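Local coordinates for methane monooxygenase hydroxylase, MmoD (Methylosinus sporium, PDB 6D7K), which binds the hydroxylase of soluble methane monooxygenase and is probably a regulator or inhibitor of it rather than an enzyme itself, at residues R16-S21 and E26-D31; I40-E45 and S67-Q72; D22-A27 and R71-A76. One frame throughout, in Å; residues are numbered along the deposited sequence.

In the fold
The three contacts divide between the antiparallel sheet itself and its packing against helix 55-74. Contact 1 lies within the sheet, pairing edge strand 17-21 with strand 25-31. It is a surface contact, built on backbone hydrogen bonds and on an arginine-phenylalanine stack. Contacts 2 and 3 instead join the sheet to the last turns of the helix, and their centres are only about 4 Å apart. Contact 2 is buried and carried by an aromatic ring, whereas contact 3, partly buried, is polar and centres on one carboxylate. Strand 25-31 runs through contacts 1 and 3. A salt bridge from K70 to D22 ties contact 2 to contact 3, and R42 reaches Y25.

Contact 1 of 3, residues R16-S21 and E26-D31; sequences RILIHS and EAFTVD
Strands 17-21 and 26-31 run antiparallel, with an angle of 168° between their directions, and pair I17 with T29 through two bonds, I17 N to T29 O and T29 N to I17 O, both 3.0 Å. Further along, the register slips by one residue. I19 N donates to A27 O at 2.9 Å, H20 N reaches the same oxygen in a weaker bond, and A27 N returns to H20 O at 3.0 Å. Two residues therefore face A27.

The face bearing L18 and F28 carries the main side-chain packing. R16 lays its guanidinium flat over the F28 ring, planes 16° apart, with CZ 3.5 Å from the ring centroid in a cation-pi contact. Its chain is extended from CG to NE after a first torsion that sets CG between the backbone N and carbonyl carbon (chi1 66°), and E39 on the next strand salt-bridges NH1. L18 CD1 comes over the opposite face of the ring, 3.9 Å from the centroid, as a CH-pi contact. At the far end S21 OG gives E26 OE2 a weak bond. On the other face I19 CG1 touches A27 CB at 3.9 Å, and helix 55-74 covers this side through F55, V62 and L66. The whole is a beta hairpin interrupted by a classic bulge.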
ATOM      1  N   ARG H  16      12.012 -23.051 -19.551  1.00 42.48           N
ATOM      2  CA  ARG H  16      12.506 -21.710 -19.756  1.00 36.81           C
ATOM      3  C   ARG H  16      14.008 -21.760 -20.015  1.00 41.65           C
ATOM      4  O   ARG H  16      14.682 -22.759 -19.738  1.00 45.08           O
ATOM      5  CB  ARG H  16      12.202 -20.849 -18.540  1.00 40.76           C
ATOM      6  CG  ARG H  16      12.936 -21.290 -17.336  1.00 41.53           C
ATOM      7  CD  ARG H  16      12.681 -20.378 -16.174  1.00 48.46           C
ATOM      8  NE  ARG H  16      13.684 -20.567 -15.128  1.00 48.15           N
ATOM      9  CZ  ARG H  16      13.749 -19.835 -14.023  1.00 49.25           C
ATOM     10  NH1 ARG H  16      12.865 -18.866 -13.826  1.00 52.87           N
ATOM     11  NH2 ARG H  16      14.701 -20.064 -13.123  1.00 50.97           N
ATOM     12  N   ILE H  17      14.537 -20.652 -20.525  1.00 36.00           N
ATOM     13  CA  ILE H  17      15.885 -20.593 -21.074  1.00 33.82           C
ATOM     14  C   ILE H  17      16.601 -19.423 -20.423  1.00 35.30           C
ATOM     15  O   ILE H  17      16.033 -18.334 -20.320  1.00 38.32           O
ATOM     16  CB  ILE H  17      15.845 -20.432 -22.611  1.00 35.17           C
ATOM     17  CG1 ILE H  17      15.236 -21.672 -23.266  1.00 35.03           C
ATOM     18  CG2 ILE H  17      17.223 -20.110 -23.196  1.00 35.51           C
ATOM     19  CD1 ILE H  17      16.171 -22.831 -23.334  1.00 35.18           C
ATOM     20  N   LEU H  18      17.835 -19.643 -19.979  1.00 35.84           N
ATOM     21  CA  LEU H  18      18.628 -18.588 -19.355  1.00 34.13           C
ATOM     22  C   LEU H  18      19.326 -17.759 -20.426  1.00 38.22           C
ATOM     23  O   LEU H  18      20.188 -18.273 -21.145  1.00 39.03           O
ATOM     24  CB  LEU H  18      19.659 -19.194 -18.411  1.00 36.19           C
ATOM     25  CG  LEU H  18      20.593 -18.138 -17.841  1.00 36.79           C
ATOM     26  CD1 LEU H  18      19.896 -17.425 -16.705  1.00 40.68           C
ATOM     27  CD2 LEU H  18      21.868 -18.765 -17.374  1.00 39.51           C
ATOM     28  N   ILE H  19      18.989 -16.473 -20.522  1.00 37.64           N
ATOM     29  CA  ILE H  19      19.558 -15.621 -21.559  1.00 35.39           C
ATOM     30  C   ILE H  19      20.561 -14.596 -21.029  1.00 34.53           C
ATOM     31  O   ILE H  19      21.293 -13.997 -21.835  1.00 36.46           O
ATOM     32  CB  ILE H  19      18.455 -14.919 -22.390  1.00 35.51           C
ATOM     33  CG1 ILE H  19      17.513 -14.083 -21.515  1.00 32.71           C
ATOM     34  CG2 ILE H  19      17.662 -15.929 -23.201  1.00 33.88           C
ATOM     35  CD1 ILE H  19      16.609 -13.135 -22.314  1.00 32.75           C
ATOM     36  N   HIS H  20      20.636 -14.378 -19.718  1.00 41.13           N
ATOM     37  CA  HIS H  20      21.665 -13.501 -19.160  1.00 41.91           C
ATOM     38  C   HIS H  20      22.052 -13.977 -17.773  1.00 39.33           C
ATOM     39  O   HIS H  20      21.197 -14.391 -16.988  1.00 41.25           O
ATOM     40  CB  HIS H  20      21.202 -12.046 -19.082  1.00 40.43           C
ATOM     41  CG  HIS H  20      22.299 -11.088 -18.759  1.00 40.63           C
ATOM     42  ND1 HIS H  20      23.047 -10.467 -19.734  1.00 45.26           N
ATOM     43  CD2 HIS H  20      22.772 -10.637 -17.574  1.00 39.61           C
ATOM     44  CE1 HIS H  20      23.945  -9.682 -19.161  1.00 42.80           C
ATOM     45  NE2 HIS H  20      23.792  -9.760 -17.850  1.00 37.30           N
ATOM     46  N   SER H  21      23.345 -13.918 -17.479  1.00 43.57           N
ATOM     47  CA  SER H  21      23.854 -14.325 -16.173  1.00 36.97           C
ATOM     48  C   SER H  21      25.174 -13.622 -15.962  1.00 37.98           C
ATOM     49  O   SER H  21      26.115 -13.845 -16.721  1.00 41.38           O
ATOM     50  CB  SER H  21      24.038 -15.823 -16.080  1.00 38.20           C
ATOM     51  OG  SER H  21      24.095 -16.208 -14.719  1.00 43.36           O
ATOM     52  N   GLU H  26      20.296 -11.844 -13.636  1.00 38.65           N
ATOM     53  CA  GLU H  26      19.905 -12.990 -14.443  1.00 40.04           C
ATOM     54  C   GLU H  26      18.651 -12.630 -15.229  1.00 40.27           C
ATOM     55  O   GLU H  26      17.828 -11.836 -14.760  1.00 41.86           O
ATOM     56  CB  GLU H  26      19.634 -14.224 -13.586  1.00 33.30           C
ATOM     57  CG  GLU H  26      20.862 -14.744 -12.880  1.00 46.62           C
ATOM     58  CD  GLU H  26      20.693 -16.167 -12.369  1.00 54.12           C
ATOM     59  OE1 GLU H  26      19.837 -16.383 -11.480  1.00 58.96           O
ATOM     60  OE2 GLU H  26      21.419 -17.068 -12.865  1.00 56.36           O
ATOM     61  N   ALA H  27      18.492 -13.214 -16.422  1.00 34.41           N
ATOM     62  CA  ALA H  27      17.259 -13.029 -17.184  1.00 34.30           C
ATOM     63  C   ALA H  27      16.842 -14.336 -17.839  1.00 35.54           C
ATOM     64  O   ALA H  27      17.671 -15.036 -18.423  1.00 39.17           O
ATOM     65  CB  ALA H  27      17.416 -11.934 -18.241  1.00 31.14           C
ATOM     66  N   PHE H  28      15.564 -14.664 -17.738  1.00 34.31           N
ATOM     67  CA  PHE H  28      15.025 -15.871 -18.339  1.00 31.10           C
ATOM     68  C   PHE H  28      13.998 -15.483 -19.392  1.00 36.41           C
ATOM     69  O   PHE H  28      13.440 -14.383 -19.361  1.00 41.23           O
ATOM     70  CB  PHE H  28      14.394 -16.784 -17.284  1.00 38.22           C
ATOM     71  CG  PHE H  28      15.388 -17.314 -16.265  1.00 42.74           C
ATOM     72  CD1 PHE H  28      15.751 -16.551 -15.150  1.00 39.92           C
ATOM     73  CD2 PHE H  28      15.965 -18.572 -16.423  1.00 37.71           C
ATOM     74  CE1 PHE H  28      16.672 -17.043 -14.225  1.00 45.48           C
ATOM     75  CE2 PHE H  28      16.894 -19.050 -15.507  1.00 42.05           C
ATOM     76  CZ  PHE H  28      17.239 -18.293 -14.407  1.00 41.87           C
ATOM     77  N   THR H  29      13.694 -16.418 -20.254  1.00 33.51           N
ATOM     78  CA  THR H  29      12.685 -16.293 -21.272  1.00 33.94           C
ATOM     79  C   THR H  29      12.022 -17.619 -21.573  1.00 33.57           C
ATOM     80  O   THR H  29      12.633 -18.601 -21.611  1.00 36.82           O
ATOM     81  CB  THR H  29      13.182 -15.610 -22.535  1.00 34.47           C
ATOM     82  OG1 THR H  29      12.067 -15.305 -23.330  1.00 34.68           O
ATOM     83  CG2 THR H  29      14.001 -16.464 -23.281  1.00 33.46           C
ATOM     84  N   VAL H  30      10.732 -17.607 -21.769  1.00 31.83           N
ATOM     85  CA  VAL H  30       9.988 -18.781 -22.063  1.00 33.97           C
ATOM     86  C   VAL H  30       9.019 -18.551 -23.199  1.00 37.60           C
ATOM     87  O   VAL H  30       8.432 -17.552 -23.285  1.00 33.87           O
ATOM     88  CB  VAL H  30       9.263 -19.257 -20.823  1.00 31.19           C
ATOM     89  CG1 VAL H  30       8.194 -18.308 -20.442  1.00 29.16           C
ATOM     90  CG2 VAL H  30       8.656 -20.587 -21.027  1.00 32.74           C
ATOM     91  N   ASP H  31       8.905 -19.526 -24.080  1.00 40.40           N
ATOM     92  CA  ASP H  31       8.051 -19.548 -25.238  1.00 38.26           C
ATOM     93  C   ASP H  31       6.673 -19.927 -24.814  1.00 36.30           C
ATOM     94  O   ASP H  31       6.462 -20.966 -24.306  1.00 35.52           O
ATOM     95  CB  ASP H  31       8.576 -20.633 -26.142  1.00 38.71           C
ATOM     96  CG  ASP H  31       8.063 -20.565 -27.526  1.00 46.01           C
ATOM     97  OD1 ASP H  31       7.164 -19.802 -27.820  1.00 47.09           O
ATOM     98  OD2 ASP H  31       8.580 -21.295 -28.348  1.00 44.75           O
TER

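Contact 2 of 3, residues I40-E45 and S67-Q72; sequences ILRDGE and SHFKRQ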
ATOM      1  N   ILE H  40      13.725 -10.493 -15.330  1.00 35.68           N
ATOM      2  CA  ILE H  40      15.068 -10.100 -14.932  1.00 34.82           C
ATOM      3  C   ILE H  40      15.154 -10.174 -13.415  1.00 35.60           C
ATOM      4  O   ILE H  40      14.247  -9.700 -12.717  1.00 36.32           O
ATOM      5  CB  ILE H  40      15.401  -8.685 -15.429  1.00 35.47           C
ATOM      6  CG1 ILE H  40      15.230  -8.607 -16.948  1.00 34.96           C
ATOM      7  CG2 ILE H  40      16.812  -8.285 -14.978  1.00 33.06           C
ATOM      8  CD1 ILE H  40      15.399  -7.190 -17.517  1.00 31.44           C
ATOM      9  N   LEU H  41      16.232 -10.771 -12.900  1.00 37.18           N
ATOM     10  CA  LEU H  41      16.448 -10.866 -11.456  1.00 36.21           C
ATOM     11  C   LEU H  41      17.720 -10.130 -11.091  1.00 38.15           C
ATOM     12  O   LEU H  41      18.706 -10.162 -11.836  1.00 40.83           O
ATOM     13  CB  LEU H  41      16.537 -12.305 -10.959  1.00 34.01           C
ATOM     14  CG  LEU H  41      15.304 -13.203 -11.071  1.00 40.01           C
ATOM     15  CD1 LEU H  41      14.796 -13.244 -12.478  1.00 38.92           C
ATOM     16  CD2 LEU H  41      15.630 -14.623 -10.616  1.00 43.10           C
ATOM     17  N   ARG H  42      17.679  -9.435  -9.957  1.00 44.15           N
ATOM     18  CA  ARG H  42      18.846  -8.765  -9.396  1.00 42.89           C
ATOM     19  C   ARG H  42      19.150  -9.419  -8.063  1.00 42.98           C
ATOM     20  O   ARG H  42      18.264  -9.537  -7.214  1.00 43.17           O
ATOM     21  CB  ARG H  42      18.618  -7.265  -9.215  1.00 42.76           C
ATOM     22  CG  ARG H  42      19.882  -6.535  -8.824  1.00 50.55           C
ATOM     23  CD  ARG H  42      19.624  -5.151  -8.273  1.00 52.39           C
ATOM     24  NE  ARG H  42      19.329  -4.179  -9.318  1.00 54.64           N
ATOM     25  CZ  ARG H  42      18.127  -3.639  -9.507  1.00 62.87           C
ATOM     26  NH1 ARG H  42      17.118  -3.993  -8.705  1.00 62.27           N
ATOM     27  NH2 ARG H  42      17.930  -2.747 -10.487  1.00 52.74           N
ATOM     28  N   ASP H  43      20.396  -9.856  -7.893  1.00 49.71           N
ATOM     29  CA  ASP H  43      20.835 -10.551  -6.682  1.00 50.06           C
ATOM     30  C   ASP H  43      19.830 -11.631  -6.283  1.00 49.19           C
ATOM     31  O   ASP H  43      19.552 -11.855  -5.106  1.00 52.29           O
ATOM     32  CB  ASP H  43      21.078  -9.565  -5.530  1.00 47.73           C
ATOM     33  CG  ASP H  43      22.070  -8.447  -5.888  1.00 57.90           C
ATOM     34  OD1 ASP H  43      23.196  -8.750  -6.355  1.00 62.60           O
ATOM     35  OD2 ASP H  43      21.718  -7.257  -5.692  1.00 57.51           O
ATOM     36  N   GLY H  44      19.251 -12.293  -7.276  1.00 47.64           N
ATOM     37  CA  GLY H  44      18.341 -13.390  -7.027  1.00 45.81           C
ATOM     38  C   GLY H  44      16.889 -13.005  -6.876  1.00 47.02           C
ATOM     39  O   GLY H  44      16.029 -13.894  -6.877  1.00 49.07           O
ATOM     40  N   GLU H  45      16.581 -11.717  -6.762  1.00 48.82           N
ATOM     41  CA  GLU H  45      15.216 -11.255  -6.537  1.00 47.86           C
ATOM     42  C   GLU H  45      14.591 -10.752  -7.833  1.00 45.23           C
ATOM     43  O   GLU H  45      15.246 -10.083  -8.640  1.00 43.71           O
ATOM     44  CB  GLU H  45      15.187 -10.149  -5.476  1.00 50.85           C
ATOM     45  N   SER H  67      20.996  -2.477 -19.664  1.00 35.67           N
ATOM     46  CA  SER H  67      21.802  -1.276 -19.827  1.00 40.04           C
ATOM     47  C   SER H  67      21.295  -0.176 -18.913  1.00 43.46           C
ATOM     48  O   SER H  67      22.083   0.600 -18.364  1.00 45.28           O
ATOM     49  CB  SER H  67      21.782  -0.829 -21.286  1.00 42.07           C
ATOM     50  OG  SER H  67      21.542   0.558 -21.402  1.00 50.92           O
ATOM     51  N   HIS H  68      19.982  -0.122 -18.703  1.00 41.80           N
ATOM     52  CA  HIS H  68      19.409   0.922 -17.870  1.00 42.94           C
ATOM     53  C   HIS H  68      19.708   0.647 -16.407  1.00 43.86           C
ATOM     54  O   HIS H  68      20.213   1.518 -15.694  1.00 44.75           O
ATOM     55  CB  HIS H  68      17.899   1.033 -18.139  1.00 40.76           C
ATOM     56  CG  HIS H  68      17.125   1.686 -17.038  1.00 38.34           C
ATOM     57  ND1 HIS H  68      17.321   3.000 -16.665  1.00 40.20           N
ATOM     58  CD2 HIS H  68      16.163   1.202 -16.218  1.00 37.43           C
ATOM     59  CE1 HIS H  68      16.519   3.291 -15.655  1.00 41.13           C
ATOM     60  NE2 HIS H  68      15.802   2.219 -15.367  1.00 40.19           N
ATOM     61  N   PHE H  69      19.429  -0.576 -15.954  1.00 43.26           N
ATOM     62  CA  PHE H  69      19.785  -0.973 -14.596  1.00 43.18           C
ATOM     63  C   PHE H  69      21.262  -0.737 -14.304  1.00 45.12           C
ATOM     64  O   PHE H  69      21.615  -0.136 -13.285  1.00 50.46           O
ATOM     65  CB  PHE H  69      19.413  -2.439 -14.373  1.00 37.25           C
ATOM     66  CG  PHE H  69      17.940  -2.667 -14.284  1.00 36.37           C
ATOM     67  CD1 PHE H  69      17.067  -1.599 -14.310  1.00 40.41           C
ATOM     68  CD2 PHE H  69      17.421  -3.931 -14.158  1.00 36.66           C
ATOM     69  CE1 PHE H  69      15.697  -1.799 -14.222  1.00 38.07           C
ATOM     70  CE2 PHE H  69      16.046  -4.135 -14.068  1.00 34.18           C
ATOM     71  CZ  PHE H  69      15.194  -3.076 -14.100  1.00 33.84           C
ATOM     72  N   LYS H  70      22.147  -1.200 -15.187  1.00 47.65           N
ATOM     73  CA  LYS H  70      23.578  -1.071 -14.911  1.00 54.47           C
ATOM     74  C   LYS H  70      24.006   0.391 -14.840  1.00 56.06           C
ATOM     75  O   LYS H  70      24.825   0.758 -13.991  1.00 62.15           O
ATOM     76  CB  LYS H  70      24.394  -1.832 -15.960  1.00 48.74           C
ATOM     77  CG  LYS H  70      24.214  -3.339 -15.866  1.00 48.45           C
ATOM     78  CD  LYS H  70      24.960  -4.064 -16.964  1.00 51.15           C
ATOM     79  CE  LYS H  70      24.698  -5.562 -16.917  1.00 50.85           C
ATOM     80  NZ  LYS H  70      25.569  -6.247 -15.936  1.00 58.10           N
ATOM     81  N   ARG H  71      23.460   1.239 -15.716  1.00 52.90           N
ATOM     82  CA  ARG H  71      23.692   2.677 -15.612  1.00 54.12           C
ATOM     83  C   ARG H  71      23.257   3.214 -14.253  1.00 58.63           C
ATOM     84  O   ARG H  71      23.935   4.070 -13.672  1.00 61.25           O
ATOM     85  CB  ARG H  71      22.946   3.408 -16.726  1.00 53.62           C
ATOM     86  CG  ARG H  71      23.839   4.091 -17.730  1.00 55.92           C
ATOM     87  CD  ARG H  71      23.015   4.739 -18.817  1.00 60.43           C
ATOM     88  NE  ARG H  71      23.041   3.975 -20.064  1.00 57.28           N
ATOM     89  CZ  ARG H  71      23.927   4.175 -21.036  1.00 58.03           C
ATOM     90  NH1 ARG H  71      24.853   5.115 -20.888  1.00 56.83           N
ATOM     91  NH2 ARG H  71      23.888   3.441 -22.154  1.00 58.16           N
ATOM     92  N   GLN H  72      22.121   2.738 -13.739  1.00 55.01           N
ATOM     93  CA  GLN H  72      21.691   3.141 -12.405  1.00 55.42           C
ATOM     94  C   GLN H  72      22.727   2.740 -11.370  1.00 62.60           C
ATOM     95  O   GLN H  72      23.125   3.550 -10.526  1.00 67.64           O
ATOM     96  CB  GLN H  72      20.319   2.535 -12.068  1.00 48.05           C
ATOM     97  CG  GLN H  72      19.159   3.175 -12.835  1.00 52.10           C
ATOM     98  CD  GLN H  72      17.781   2.923 -12.223  1.00 52.26           C
ATOM     99  OE1 GLN H  72      17.388   1.777 -11.974  1.00 49.16           O
ATOM    100  NE2 GLN H  72      17.033   4.006 -11.991  1.00 50.52           N
TER
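This is a buried strand-to-helix contact without a hydrogen bond across it, in which the end of strand 36-42 meets helix 55-74 through the ring of F69. The nearest backbones, R42 and F69, have CA atoms 9.4 Å apart, so side chains alone bridge the gap.

R42 reaches over one face of the F69 ring. Its NH2 sits 3.8 Å from F69 CG, offset toward the rim on the CB side, while CZ is 5.0 Å from the centroid and 20° off the ring normal. That is a cation-pi contact, though not a flat stack, because the guanidinium is turned 46° from the ring. The chain leaves with CG anti to the backbone N (chi1 -172°) and bends at chi3, which brings NH2 over the CG rim of the ring. I40 approaches from another side: its CG2 lies near the ring plane, at the edge, 4.3 Å from F69 CE2.

Two other strands help to enclose F69, since V47 of strand 45-52 and Y25 of strand 25-31 both touch it; an apolar side chain of another protein's chain in the assembly also packs there. The strand leads into a type I' turn from R42 to E45, closed by R42 N to E45 O and E45 N to R42 O.

The NE of R42 is hydrogen-bonded to Y25 OH, leaving NH2 turned to the ring. The chemistry implies a divided role: the arginine's pi contact joins it to the helix, and its NE holds it to the neighbouring strand.

Contact 3 of 3, residues D22-A27 and R71-A76; sequences DARYEA and RQDEAA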
ATOM      1  N   ASP H  22      25.234 -12.752 -14.965  1.00 39.66           N
ATOM      2  CA  ASP H  22      26.495 -12.174 -14.538  1.00 39.95           C
ATOM      3  C   ASP H  22      26.465 -12.107 -13.011  1.00 44.40           C
ATOM      4  O   ASP H  22      25.604 -12.716 -12.362  1.00 43.98           O
ATOM      5  CB  ASP H  22      26.745 -10.832 -15.244  1.00 35.62           C
ATOM      6  CG  ASP H  22      25.738  -9.760 -14.865  1.00 43.37           C
ATOM      7  OD1 ASP H  22      25.142  -9.824 -13.763  1.00 44.29           O
ATOM      8  OD2 ASP H  22      25.545  -8.834 -15.681  1.00 44.31           O
ATOM      9  N   ALA H  23      27.427 -11.388 -12.423  1.00 44.39           N
ATOM     10  CA  ALA H  23      27.572 -11.441 -10.967  1.00 49.26           C
ATOM     11  C   ALA H  23      26.284 -11.052 -10.248  1.00 52.48           C
ATOM     12  O   ALA H  23      25.998 -11.576  -9.166  1.00 50.93           O
ATOM     13  CB  ALA H  23      28.716 -10.538 -10.513  1.00 44.00           C
ATOM     14  N   ARG H  24      25.495 -10.148 -10.838  1.00 48.62           N
ATOM     15  CA  ARG H  24      24.344  -9.566 -10.175  1.00 48.80           C
ATOM     16  C   ARG H  24      23.018  -9.794 -10.883  1.00 47.36           C
ATOM     17  O   ARG H  24      21.994  -9.854 -10.205  1.00 52.40           O
ATOM     18  CB  ARG H  24      24.546  -8.051  -9.986  1.00 55.71           C
ATOM     19  CG  ARG H  24      24.882  -7.654  -8.541  1.00 69.46           C
ATOM     20  CD  ARG H  24      25.316  -6.186  -8.404  1.00 74.38           C
ATOM     21  NE  ARG H  24      24.282  -5.237  -8.813  1.00 72.92           N
ATOM     22  CZ  ARG H  24      23.487  -4.576  -7.974  1.00 75.49           C
ATOM     23  NH1 ARG H  24      23.598  -4.756  -6.666  1.00 73.85           N
ATOM     24  NH2 ARG H  24      22.574  -3.736  -8.446  1.00 75.90           N
ATOM     25  N   TYR H  25      22.987  -9.929 -12.208  1.00 48.63           N
ATOM     26  CA  TYR H  25      21.724 -10.013 -12.937  1.00 44.47           C
ATOM     27  C   TYR H  25      21.542 -11.377 -13.593  1.00 39.01           C
ATOM     28  O   TYR H  25      22.510 -12.007 -14.014  1.00 38.11           O
ATOM     29  CB  TYR H  25      21.633  -8.908 -13.977  1.00 37.80           C
ATOM     30  CG  TYR H  25      21.472  -7.533 -13.358  1.00 44.96           C
ATOM     31  CD1 TYR H  25      20.244  -7.123 -12.826  1.00 46.02           C
ATOM     32  CD2 TYR H  25      22.538  -6.644 -13.301  1.00 43.70           C
ATOM     33  CE1 TYR H  25      20.086  -5.858 -12.261  1.00 44.54           C
ATOM     34  CE2 TYR H  25      22.389  -5.376 -12.740  1.00 45.94           C
ATOM     35  CZ  TYR H  25      21.165  -4.991 -12.220  1.00 46.93           C
ATOM     36  OH  TYR H  25      21.022  -3.744 -11.650  1.00 48.44           O
ATOM     37  N   GLU H  26      20.296 -11.844 -13.636  1.00 38.65           N
ATOM     38  CA  GLU H  26      19.905 -12.990 -14.443  1.00 40.04           C
ATOM     39  C   GLU H  26      18.651 -12.630 -15.229  1.00 40.27           C
ATOM     40  O   GLU H  26      17.828 -11.836 -14.760  1.00 41.86           O
ATOM     41  CB  GLU H  26      19.634 -14.224 -13.586  1.00 33.30           C
ATOM     42  CG  GLU H  26      20.862 -14.744 -12.880  1.00 46.62           C
ATOM     43  CD  GLU H  26      20.693 -16.167 -12.369  1.00 54.12           C
ATOM     44  OE1 GLU H  26      19.837 -16.383 -11.480  1.00 58.96           O
ATOM     45  OE2 GLU H  26      21.419 -17.068 -12.865  1.00 56.36           O
ATOM     46  N   ALA H  27      18.492 -13.214 -16.422  1.00 34.41           N
ATOM     47  CA  ALA H  27      17.259 -13.029 -17.184  1.00 34.30           C
ATOM     48  C   ALA H  27      16.842 -14.336 -17.839  1.00 35.54           C
ATOM     49  O   ALA H  27      17.671 -15.036 -18.423  1.00 39.17           O
ATOM     50  CB  ALA H  27      17.416 -11.934 -18.241  1.00 31.14           C
ATOM     51  N   ARG H  71      23.460   1.239 -15.716  1.00 52.90           N
ATOM     52  CA  ARG H  71      23.692   2.677 -15.612  1.00 54.12           C
ATOM     53  C   ARG H  71      23.257   3.214 -14.253  1.00 58.63           C
ATOM     54  O   ARG H  71      23.935   4.070 -13.672  1.00 61.25           O
ATOM     55  CB  ARG H  71      22.946   3.408 -16.726  1.00 53.62           C
ATOM     56  CG  ARG H  71      23.839   4.091 -17.730  1.00 55.92           C
ATOM     57  CD  ARG H  71      23.015   4.739 -18.817  1.00 60.43           C
ATOM     58  NE  ARG H  71      23.041   3.975 -20.064  1.00 57.28           N
ATOM     59  CZ  ARG H  71      23.927   4.175 -21.036  1.00 58.03           C
ATOM     60  NH1 ARG H  71      24.853   5.115 -20.888  1.00 56.83           N
ATOM     61  NH2 ARG H  71      23.888   3.441 -22.154  1.00 58.16           N
ATOM     62  N   GLN H  72      22.121   2.738 -13.739  1.00 55.01           N
ATOM     63  CA  GLN H  72      21.691   3.141 -12.405  1.00 55.42           C
ATOM     64  C   GLN H  72      22.727   2.740 -11.370  1.00 62.60           C
ATOM     65  O   GLN H  72      23.125   3.550 -10.526  1.00 67.64           O
ATOM     66  CB  GLN H  72      20.319   2.535 -12.068  1.00 48.05           C
ATOM     67  CG  GLN H  72      19.159   3.175 -12.835  1.00 52.10           C
ATOM     68  CD  GLN H  72      17.781   2.923 -12.223  1.00 52.26           C
ATOM     69  OE1 GLN H  72      17.388   1.777 -11.974  1.00 49.16           O
ATOM     70  NE2 GLN H  72      17.033   4.006 -11.991  1.00 50.52           N
ATOM     71  N   ASP H  73      23.186   1.491 -11.428  1.00 63.31           N
ATOM     72  CA  ASP H  73      24.217   1.039 -10.503  1.00 65.99           C
ATOM     73  C   ASP H  73      25.491   1.864 -10.657  1.00 66.81           C
ATOM     74  O   ASP H  73      26.020   2.395  -9.676  1.00 71.63           O
ATOM     75  CB  ASP H  73      24.489  -0.447 -10.726  1.00 65.69           C
ATOM     76  CG  ASP H  73      23.227  -1.286 -10.648  1.00 62.92           C
ATOM     77  OD1 ASP H  73      22.236  -0.811 -10.045  1.00 61.62           O
ATOM     78  OD2 ASP H  73      23.227  -2.413 -11.190  1.00 60.84           O
ATOM     79  N   GLU H  74      25.989   2.002 -11.888  1.00 67.61           N
ATOM     80  CA  GLU H  74      27.202   2.785 -12.108  1.00 73.93           C
ATOM     81  C   GLU H  74      27.096   4.185 -11.514  1.00 82.35           C
ATOM     82  O   GLU H  74      28.104   4.745 -11.068  1.00 89.62           O
ATOM     83  CB  GLU H  74      27.512   2.878 -13.605  1.00 75.67           C
ATOM     84  CG  GLU H  74      27.907   1.557 -14.245  1.00 83.32           C
ATOM     85  CD  GLU H  74      27.822   1.580 -15.769  1.00 91.55           C
ATOM     86  OE1 GLU H  74      27.649   2.677 -16.348  1.00 89.80           O
ATOM     87  OE2 GLU H  74      27.921   0.491 -16.383  1.00 91.40           O
ATOM     88  N   ALA H  75      25.893   4.770 -11.506  1.00 80.14           N
ATOM     89  CA  ALA H  75      25.688   6.116 -10.979  1.00 79.37           C
ATOM     90  C   ALA H  75      25.564   6.157  -9.461  1.00 81.41           C
ATOM     91  O   ALA H  75      25.421   7.248  -8.900  1.00 82.45           O
ATOM     92  CB  ALA H  75      24.443   6.746 -11.603  1.00 75.99           C
ATOM     93  N   ALA H  76      25.601   5.010  -8.788  1.00 84.32           N
ATOM     94  CA  ALA H  76      25.597   4.957  -7.333  1.00 86.86           C
ATOM     95  C   ALA H  76      27.000   4.916  -6.740  1.00 96.92           C
ATOM     96  O   ALA H  76      27.136   4.816  -5.516  1.00 94.33           O
ATOM     97  CB  ALA H  76      24.796   3.743  -6.850  1.00 79.38           C
TER
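Y25 and R24 both deliver donors to one oxygen, OD2 of D73. The hydroxyl of Y25 gives its proton to OD2 at 2.6 Å, meeting the syn lone pair of that oxygen, and the tyrosine ring and the carboxylate are nearly coplanar, 5° apart. OD2 lies at the edge of the ring, in its plane. R24 comes to the same atom with its guanidinium turned 87° from the carboxylate: NH2 stands 3.1 Å from OD2 in a salt bridge whose hydrogen bond is weak, bent to 144° at the hydrogen. The R24 chain bends at chi3, which brings the guanidinium edge to OD2, the oxygen lying near the guanidinium plane.

The hydroxyl, which also takes the R42 bond, links that strand to the helix carboxylate. The phenol is further placed by its contacts with L66, F69 and K70 of helix 55-74. With an alanine at D73, the Y25 hydroxyl would probably be left without this acceptor and the R24 guanidinium without its salt-bridge partner on the helix, so that the arginine end could turn more freely.

The start of the strand is set by D22. Its OD1 accepts from R24 N at 3.0 Å and from Y25 N at 2.7 Å, fixing the backbone that presents both side chains. Its OD2 is paired with K70, a second tie to the helix. On the helix side, D73 lies in the last turn.

The arrangement joins an Asx turn and Asx motif at D22, in the connection of the 17-21/25-31 hairpin, to the C-terminal end of the helix packed on the sheet.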